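PDB 6PNR: alpha-glucosidase from [Eubacterium] rectale, which hydrolyses alpha-glycosidic bonds as a glycoside hydrolase of family 31, and probably releases sulfoquinovose from glycosides derived from sulfolipid. Local coordinates for residues 599-603 / 614-618; 473-477 / 589-593; 543-547 / 640-644. One frame throughout, in Å; residues are numbered along the deposited sequence.

Interactions 1 and 2 lie in buried parts of the fold, whereas interaction 3 is partly buried and uses water. Interaction 1 joins two beta layers of the C-terminal domain by apolar side chains alone. Interactions 2 and 3 each set a loop of that domain against a helix of the catalytic-barrel part: 589-593 against helix 469-481, largely by aliphatic groups packed on backbone, and 640-644 against helix 538-568, through arginines gripping carbonyls. Interactions 1 and 2 adjoin, with a probable hydrogen bond from Ile601 N to Tyr593 O and another from Tyr615 N to Glu592 OE2. Interaction 3 meets interaction 1 by packing between Ile601 and Thr644.

Interaction 1. Residues 599-603 / 614-618; sequences MLIAP and VYLPQ
Leu600 places its CG opposite the backbone N (chi1 -171°), a turn that carries both methyls toward strand 614-616, and Val614 holds its own CG1 in the same relation to N (chi1 180°) to meet one of them, CD2. The leucine and the valine lie alongside, pointing opposite ways, with Leu600 CD2 4.1 Å from Val614 CG1. Leu616 comes in differently: its CB does not aim at the facing strand, but its end swings across, and CD2 touches both branches of Leu600, lying 3.8 Å from Leu600 CD1. That same CD1 also butts against the delta carbon of the proline, 3.5 Å from Pro617 CD. Further along, Ala602 CB lies against the valine fork, 4.1 Å from Val614 CG2. A glycine in place of Leu600 would probably open a gap where both methyls sat and cost Leu616 CD2 and Pro617 CD this apolar neighbour.

The strand segments run nearly antiparallel (154°), yet their axes stay 9.0 Å apart, so side chains rather than backbones make the contact. This is the packing of one sheet on another in the all-beta C-terminal domain of family 31. Strand 599-601 belongs to an antiparallel sheet and bonds through its backbone to Tyr593 on strand 593-595 and Phe647 on strand 646-649. Strand 611-616 pairs instead with strand 633-638, where Val614 bonds to Ile635. Trp621 of strand 621-623 packs on both Leu600 and Leu616, and Phe647 of strand 646-649 on Val614 and Leu616.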
loop_
_atom_site.group_PDB
_atom_site.type_symbol
_atom_site.label_atom_id
_atom_site.label_comp_id
_atom_site.label_asym_id
_atom_site.label_seq_id
_atom_site.Cartn_x
_atom_site.Cartn_y
_atom_site.Cartn_z
ATOM N N MET A 599 14.798 37.279 11.925
ATOM C CA MET A 599 14.820 37.040 10.487
ATOM C C MET A 599 13.752 36.043 10.077
ATOM O O MET A 599 13.464 35.091 10.807
ATOM C CB MET A 599 16.183 36.525 10.012
ATOM C CG MET A 599 17.314 37.509 10.160
ATOM S SD MET A 599 18.729 37.084 9.109
ATOM C CE MET A 599 18.218 37.801 7.540
ATOM N N LEU A 600 13.167 36.268 8.900
ATOM C CA LEU A 600 12.263 35.312 8.282
ATOM C C LEU A 600 12.905 34.820 6.994
ATOM O O LEU A 600 13.338 35.627 6.165
ATOM C CB LEU A 600 10.886 35.917 7.995
ATOM C CG LEU A 600 9.864 34.858 7.555
ATOM C CD1 LEU A 600 8.494 35.214 8.091
ATOM C CD2 LEU A 600 9.798 34.698 6.016
ATOM N N ILE A 601 12.987 33.502 6.845
ATOM C CA ILE A 601 13.578 32.871 5.672
ATOM C C ILE A 601 12.499 32.049 4.992
ATOM O O ILE A 601 11.812 31.260 5.650
ATOM C CB ILE A 601 14.779 31.980 6.037
ATOM C CG1 ILE A 601 15.688 32.683 7.068
ATOM C CG2 ILE A 601 15.541 31.596 4.763
ATOM C CD1 ILE A 601 16.280 34.030 6.581
ATOM N N ALA A 602 12.356 32.241 3.680
ATOM C CA ALA A 602 11.390 31.511 2.853
ATOM C C ALA A 602 12.129 30.983 1.632
ATOM O O ALA A 602 12.123 31.618 0.571
ATOM C CB ALA A 602 10.227 32.411 2.438
ATOM N N PRO A 603 12.793 29.833 1.748
ATOM C CA PRO A 603 13.668 29.375 0.657
ATOM C C PRO A 603 12.904 29.042 -0.618
ATOM O O PRO A 603 11.822 28.453 -0.585
ATOM C CB PRO A 603 14.339 28.126 1.244
ATOM C CG PRO A 603 14.302 28.358 2.730
ATOM C CD PRO A 603 12.963 29.026 2.965
ATOM N N VAL A 614 5.830 35.097 -0.560
ATOM C CA VAL A 614 6.194 35.017 0.851
ATOM C C VAL A 614 5.012 35.487 1.681
ATOM O O VAL A 614 4.363 36.481 1.338
ATOM C CB VAL A 614 7.438 35.879 1.162
ATOM C CG1 VAL A 614 7.811 35.799 2.644
ATOM C CG2 VAL A 614 8.614 35.488 0.264
ATOM N N TYR A 615 4.729 34.784 2.770
ATOM C CA TYR A 615 3.823 35.299 3.784
ATOM C C TYR A 615 4.643 35.839 4.950
ATOM O O TYR A 615 5.396 35.091 5.581
ATOM C CB TYR A 615 2.842 34.241 4.286
ATOM C CG TYR A 615 2.045 34.783 5.456
ATOM C CD1 TYR A 615 0.924 35.578 5.242
ATOM C CD2 TYR A 615 2.436 34.544 6.772
ATOM C CE1 TYR A 615 0.200 36.102 6.300
ATOM C CE2 TYR A 615 1.717 35.070 7.843
ATOM C CZ TYR A 615 0.598 35.846 7.595
ATOM O OH TYR A 615 -0.130 36.376 8.636
ATOM N N LEU A 616 4.478 37.132 5.249
ATOM C CA LEU A 616 5.110 37.735 6.416
ATOM C C LEU A 616 4.079 37.967 7.513
ATOM O O LEU A 616 3.004 38.517 7.236
ATOM C CB LEU A 616 5.778 39.066 6.057
ATOM C CG LEU A 616 6.985 39.049 5.131
ATOM C CD1 LEU A 616 7.445 40.474 4.872
ATOM C CD2 LEU A 616 8.103 38.221 5.737
ATOM N N PRO A 617 4.354 37.559 8.748
ATOM C CA PRO A 617 3.499 37.971 9.869
ATOM C C PRO A 617 3.547 39.481 10.053
ATOM O O PRO A 617 4.460 40.157 9.577
ATOM C CB PRO A 617 4.113 37.248 11.076
ATOM C CG PRO A 617 4.943 36.127 10.480
ATOM C CD PRO A 617 5.431 36.644 9.166
ATOM N N GLN A 618 2.547 40.006 10.769
ATOM C CA GLN A 618 2.446 41.439 11.045
ATOM C C GLN A 618 3.616 41.936 11.883
ATOM O O GLN A 618 3.712 41.619 13.073
ATOM C CB GLN A 618 1.132 41.767 11.768
ATOM C CG GLN A 618 -0.119 41.537 10.939
ATOM C CD GLN A 618 -0.251 42.519 9.784
ATOM O OE1 GLN A 618 -0.053 43.728 9.952
ATOM N NE2 GLN A 618 -0.583 42.001 8.602
#

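Interaction 2. Residues 473-477 / 589-593; sequences ICGAL and IQYEY. With SO4 (sulfate ion), chain D.
Ile473 and Leu477, one helical turn apart, both press a methyl on the backbone carbonyl of Gln590: Ile473 CG2 lies 3.4 Å from Gln590 O, and Leu477 CD1 is also 3.4 Å from Gln590 O. Walled in this way, the oxygen is buried and finds no hydrogen-bonding partner in the model. The Gln590 side chain starts with CG lodged between its backbone N and carbonyl carbon (chi1 70°) and then runs out extended. The first torsion lays Gln590 CG over the centre of the neighbouring Tyr591 ring, 3.8 Å above its plane, and the extended remainder brings the amide beside the helix, with Gln590 NE2 3.5 Å from Cys474 SG. The sulfur reaches it because Cys474 points SG opposite its backbone N (chi1 -167°). Both ends of the amide are fixed from outside the pair, OE1 by the backbone N of Phe124 and NE2 by the carbonyl of Ser122.

Helix 469-481 belongs to the TIM-barrel part of this family 31 enzyme, and 589-593 leads into strand 593-595 of the C-terminal sheet, making this a domain interface. At its far end the backbone points Tyr593 CB at the helix, 3.8 Å from Leu477 CD2, and the ring turns so that Tyr593 CD1 lies 3.9 Å from Ile473 CG2. The phenol OH continues to the carbonyl of Phe516. The Tyr591 ring meets Ile473 CD1 at its CD1 edge and, at its CD2 edge, oxygen O3 of a sulfate ion probably picked up from the crystallisation medium. Successive backbone amides grip this anion: Gln590 N donates to sulfate O1 at 2.8 Å, nearly straight at 165°, and Tyr591 N to sulfate O4 at 3.1 Å.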
loop_
_atom_site.group_PDB
_atom_site.type_symbol
_atom_site.label_atom_id
_atom_site.label_comp_id
_atom_site.label_asym_id
_atom_site.label_seq_id
_atom_site.Cartn_x
_atom_site.Cartn_y
_atom_site.Cartn_z
ATOM N N ILE A 473 13.388 21.820 5.253
ATOM C CA ILE A 473 12.795 22.855 6.102
ATOM C C ILE A 473 11.804 22.235 7.070
ATOM O O ILE A 473 11.770 22.574 8.263
ATOM C CB ILE A 473 12.112 23.939 5.252
ATOM C CG1 ILE A 473 13.078 24.535 4.247
ATOM C CG2 ILE A 473 11.538 25.030 6.166
ATOM C CD1 ILE A 473 12.395 25.037 3.024
ATOM N N CYS A 474 10.953 21.343 6.554
ATOM C CA CYS A 474 10.013 20.611 7.400
ATOM C C CYS A 474 10.744 19.845 8.503
ATOM O O CYS A 474 10.328 19.857 9.672
ATOM C CB CYS A 474 9.192 19.662 6.515
ATOM S SG CYS A 474 7.740 18.941 7.335
ATOM N N GLY A 475 11.839 19.172 8.146
ATOM C CA GLY A 475 12.616 18.454 9.142
ATOM C C GLY A 475 13.199 19.372 10.197
ATOM O O GLY A 475 13.281 19.005 11.368
ATOM N N ALA A 476 13.622 20.573 9.791
ATOM C CA ALA A 476 14.177 21.530 10.738
ATOM C C ALA A 476 13.113 22.015 11.711
ATOM O O ALA A 476 13.340 22.055 12.926
ATOM C CB ALA A 476 14.795 22.706 9.990
ATOM N N LEU A 477 11.936 22.365 11.194
ATOM C CA LEU A 477 10.862 22.851 12.057
ATOM C C LEU A 477 10.407 21.771 13.037
ATOM O O LEU A 477 10.298 22.017 14.244
ATOM C CB LEU A 477 9.696 23.343 11.198
ATOM C CG LEU A 477 9.944 24.611 10.381
ATOM C CD1 LEU A 477 8.733 24.912 9.503
ATOM C CD2 LEU A 477 10.251 25.808 11.313
ATOM N N ILE A 589 2.102 27.038 8.021
ATOM C CA ILE A 589 3.238 27.298 7.152
ATOM C C ILE A 589 4.395 26.406 7.576
ATOM O O ILE A 589 4.805 26.418 8.741
ATOM C CB ILE A 589 3.630 28.781 7.204
ATOM C CG1 ILE A 589 2.571 29.616 6.459
ATOM C CG2 ILE A 589 5.036 28.978 6.644
ATOM C CD1 ILE A 589 2.637 31.090 6.750
ATOM N N GLN A 590 4.936 25.635 6.633
ATOM C CA GLN A 590 6.051 24.765 6.974
ATOM C C GLN A 590 7.250 24.900 6.041
ATOM O O GLN A 590 8.232 24.170 6.222
ATOM C CB GLN A 590 5.588 23.295 7.037
ATOM C CG GLN A 590 5.231 22.671 5.695
ATOM C CD GLN A 590 4.910 21.186 5.799
ATOM O OE1 GLN A 590 4.084 20.767 6.611
ATOM N NE2 GLN A 590 5.575 20.379 4.976
ATOM N N TYR A 591 7.215 25.812 5.064
ATOM C CA TYR A 591 8.375 26.064 4.212
ATOM C C TYR A 591 8.908 27.489 4.367
ATOM O O TYR A 591 9.718 27.945 3.546
ATOM C CB TYR A 591 8.039 25.734 2.750
ATOM C CG TYR A 591 7.641 24.271 2.559
ATOM C CD1 TYR A 591 8.508 23.243 2.904
ATOM C CD2 TYR A 591 6.399 23.926 2.055
ATOM C CE1 TYR A 591 8.144 21.905 2.739
ATOM C CE2 TYR A 591 6.032 22.599 1.874
ATOM C CZ TYR A 591 6.905 21.599 2.213
ATOM O OH TYR A 591 6.519 20.287 2.063
ATOM N N GLU A 592 8.485 28.198 5.403
ATOM C CA GLU A 592 9.197 29.366 5.907
ATOM C C GLU A 592 9.581 29.099 7.357
ATOM O O GLU A 592 8.900 28.346 8.058
ATOM C CB GLU A 592 8.340 30.651 5.837
ATOM C CG GLU A 592 7.518 30.782 4.556
ATOM C CD GLU A 592 6.770 32.098 4.480
ATOM O OE1 GLU A 592 6.540 32.711 5.545
ATOM O OE2 GLU A 592 6.414 32.517 3.359
ATOM N N TYR A 593 10.665 29.725 7.804
ATOM C CA TYR A 593 11.065 29.643 9.204
ATOM C C TYR A 593 11.637 30.976 9.666
ATOM O O TYR A 593 12.155 31.757 8.863
ATOM C CB TYR A 593 12.097 28.519 9.451
ATOM C CG TYR A 593 13.418 28.643 8.705
ATOM C CD1 TYR A 593 13.579 28.095 7.428
ATOM C CD2 TYR A 593 14.513 29.270 9.286
ATOM C CE1 TYR A 593 14.804 28.190 6.749
ATOM C CE2 TYR A 593 15.728 29.377 8.619
ATOM C CZ TYR A 593 15.873 28.834 7.355
ATOM O OH TYR A 593 17.089 28.945 6.705
HETATM S S SO4 D . 3.786 26.677 3.204
HETATM O O1 SO4 D . 3.523 25.648 4.218
HETATM O O2 SO4 D . 2.680 27.650 3.212
HETATM O O3 SO4 D . 3.844 26.064 1.869
HETATM O O4 SO4 D . 5.052 27.374 3.496
#

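Interaction 3. Residues 543-547 / 640-644; sequences RLARL and ELGYT
Gly642 faces Leu547 of helix 538-568 (CA to CA 7.3 Å) from the third position of a type II beta turn, where its phi of 100° and psi of -5° would jam a CB against the preceding carbonyl. The turn, Glu640 to Tyr643, is closed by Tyr643 N bonding Glu640 O, and joins strands 633-638 and 646-649 of the C-terminal domain, here docked on a helix whose residues 543-547 fall in the barrel part. Two arginines one turn apart reach it with chains extended from CG to NE. Arg546 brings the edge of its guanidinium to the glycine carbonyl, NH1 donating to Gly642 O at 2.7 Å and NH2 more weakly at 3.0 Å. Its NH2 also hangs over the Tyr643 ring face, offset toward the rim; in this cation-pi contact Arg546 CZ is 4.5 Å from the ring centroid, with the planes 47° apart. Trp625 adds a second cation-pi partner. Arg543, whose NE pairs with Asp539, sends NH1 to Leu641 O at 3.2 Å, from above the carbonyl plane. A water lying in the same guanidinium plane donates to Leu641 O at 2.6 Å.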
loop_
_atom_site.group_PDB
_atom_site.type_symbol
_atom_site.label_atom_id
_atom_site.label_comp_id
_atom_site.label_asym_id
_atom_site.label_seq_id
_atom_site.Cartn_x
_atom_site.Cartn_y
_atom_site.Cartn_z
ATOM N N ARG A 543 30.011 32.133 -7.094
ATOM C CA ARG A 543 28.761 32.333 -6.365
ATOM C C ARG A 543 28.850 31.793 -4.943
ATOM O O ARG A 543 28.373 32.429 -3.999
ATOM C CB ARG A 543 27.609 31.655 -7.112
ATOM C CG ARG A 543 27.142 32.388 -8.359
ATOM C CD ARG A 543 26.169 31.503 -9.131
ATOM N NE ARG A 543 25.597 32.173 -10.292
ATOM C CZ ARG A 543 24.530 32.962 -10.229
ATOM N NH1 ARG A 543 23.934 33.175 -9.060
ATOM N NH2 ARG A 543 24.059 33.530 -11.330
ATOM N N LEU A 544 29.415 30.595 -4.779
ATOM C CA LEU A 544 29.508 29.992 -3.458
ATOM C C LEU A 544 30.382 30.839 -2.531
ATOM O O LEU A 544 30.091 30.970 -1.335
ATOM C CB LEU A 544 30.050 28.564 -3.589
ATOM C CG LEU A 544 30.153 27.726 -2.318
ATOM C CD1 LEU A 544 28.787 27.630 -1.662
ATOM C CD2 LEU A 544 30.678 26.345 -2.678
ATOM N N ALA A 545 31.452 31.430 -3.069
ATOM C CA ALA A 545 32.272 32.345 -2.276
ATOM C C ALA A 545 31.424 33.444 -1.648
ATOM O O ALA A 545 31.578 33.764 -0.463
ATOM C CB ALA A 545 33.368 32.958 -3.152
ATOM N N ARG A 546 30.516 34.031 -2.430
ATOM C CA ARG A 546 29.613 35.042 -1.892
ATOM C C ARG A 546 28.697 34.462 -0.815
ATOM O O ARG A 546 28.553 35.045 0.270
ATOM C CB ARG A 546 28.801 35.661 -3.025
ATOM C CG ARG A 546 27.552 36.416 -2.571
ATOM C CD ARG A 546 26.883 37.075 -3.765
ATOM N NE ARG A 546 25.655 37.769 -3.421
ATOM C CZ ARG A 546 24.487 37.177 -3.214
ATOM N NH1 ARG A 546 24.371 35.849 -3.302
ATOM N NH2 ARG A 546 23.429 37.920 -2.917
ATOM N N LEU A 547 28.073 33.308 -1.092
ATOM C CA LEU A 547 27.141 32.727 -0.128
ATOM C C LEU A 547 27.842 32.392 1.183
ATOM O O LEU A 547 27.305 32.641 2.269
ATOM C CB LEU A 547 26.474 31.475 -0.715
ATOM C CG LEU A 547 25.721 31.653 -2.050
ATOM C CD1 LEU A 547 25.180 30.330 -2.580
ATOM C CD2 LEU A 547 24.601 32.686 -1.958
ATOM N N GLU A 640 16.111 35.984 -7.650
ATOM C CA GLU A 640 17.051 35.364 -8.562
ATOM C C GLU A 640 18.036 34.495 -7.778
ATOM O O GLU A 640 18.155 34.586 -6.549
ATOM C CB GLU A 640 17.797 36.423 -9.383
ATOM C CG GLU A 640 16.898 37.428 -10.122
ATOM C CD GLU A 640 16.193 36.853 -11.358
ATOM O OE1 GLU A 640 16.516 35.727 -11.813
ATOM O OE2 GLU A 640 15.301 37.551 -11.888
ATOM N N LEU A 641 18.739 33.636 -8.517
ATOM C CA LEU A 641 19.735 32.746 -7.939
ATOM C C LEU A 641 20.737 33.542 -7.121
ATOM O O LEU A 641 21.356 34.481 -7.628
ATOM C CB LEU A 641 20.429 31.980 -9.064
ATOM C CG LEU A 641 20.817 30.522 -8.843
ATOM C CD1 LEU A 641 19.793 29.792 -8.003
ATOM C CD2 LEU A 641 20.966 29.846 -10.189
ATOM N N GLY A 642 20.862 33.193 -5.840
ATOM C CA GLY A 642 21.738 33.904 -4.927
ATOM C C GLY A 642 21.042 34.906 -4.028
ATOM O O GLY A 642 21.690 35.479 -3.146
ATOM N N TYR A 643 19.746 35.122 -4.204
ATOM C CA TYR A 643 19.020 36.148 -3.462
ATOM C C TYR A 643 17.872 35.491 -2.706
ATOM O O TYR A 643 16.697 35.669 -3.045
ATOM C CB TYR A 643 18.559 37.252 -4.420
ATOM C CG TYR A 643 19.751 37.951 -5.032
ATOM C CD1 TYR A 643 20.344 39.045 -4.404
ATOM C CD2 TYR A 643 20.325 37.486 -6.210
ATOM C CE1 TYR A 643 21.457 39.668 -4.950
ATOM C CE2 TYR A 643 21.436 38.107 -6.758
ATOM C CZ TYR A 643 21.995 39.196 -6.125
ATOM O OH TYR A 643 23.099 39.813 -6.673
ATOM N N THR A 644 18.228 34.735 -1.671
ATOM C CA THR A 644 17.249 34.041 -0.846
ATOM C C THR A 644 16.144 35.003 -0.409
ATOM O O THR A 644 16.437 36.136 -0.016
ATOM C CB THR A 644 17.930 33.467 0.403
ATOM O OG1 THR A 644 19.192 32.903 0.041
ATOM C CG2 THR A 644 17.060 32.404 1.064
HETATM O O HOH W 1 21.790 35.581 -9.920
#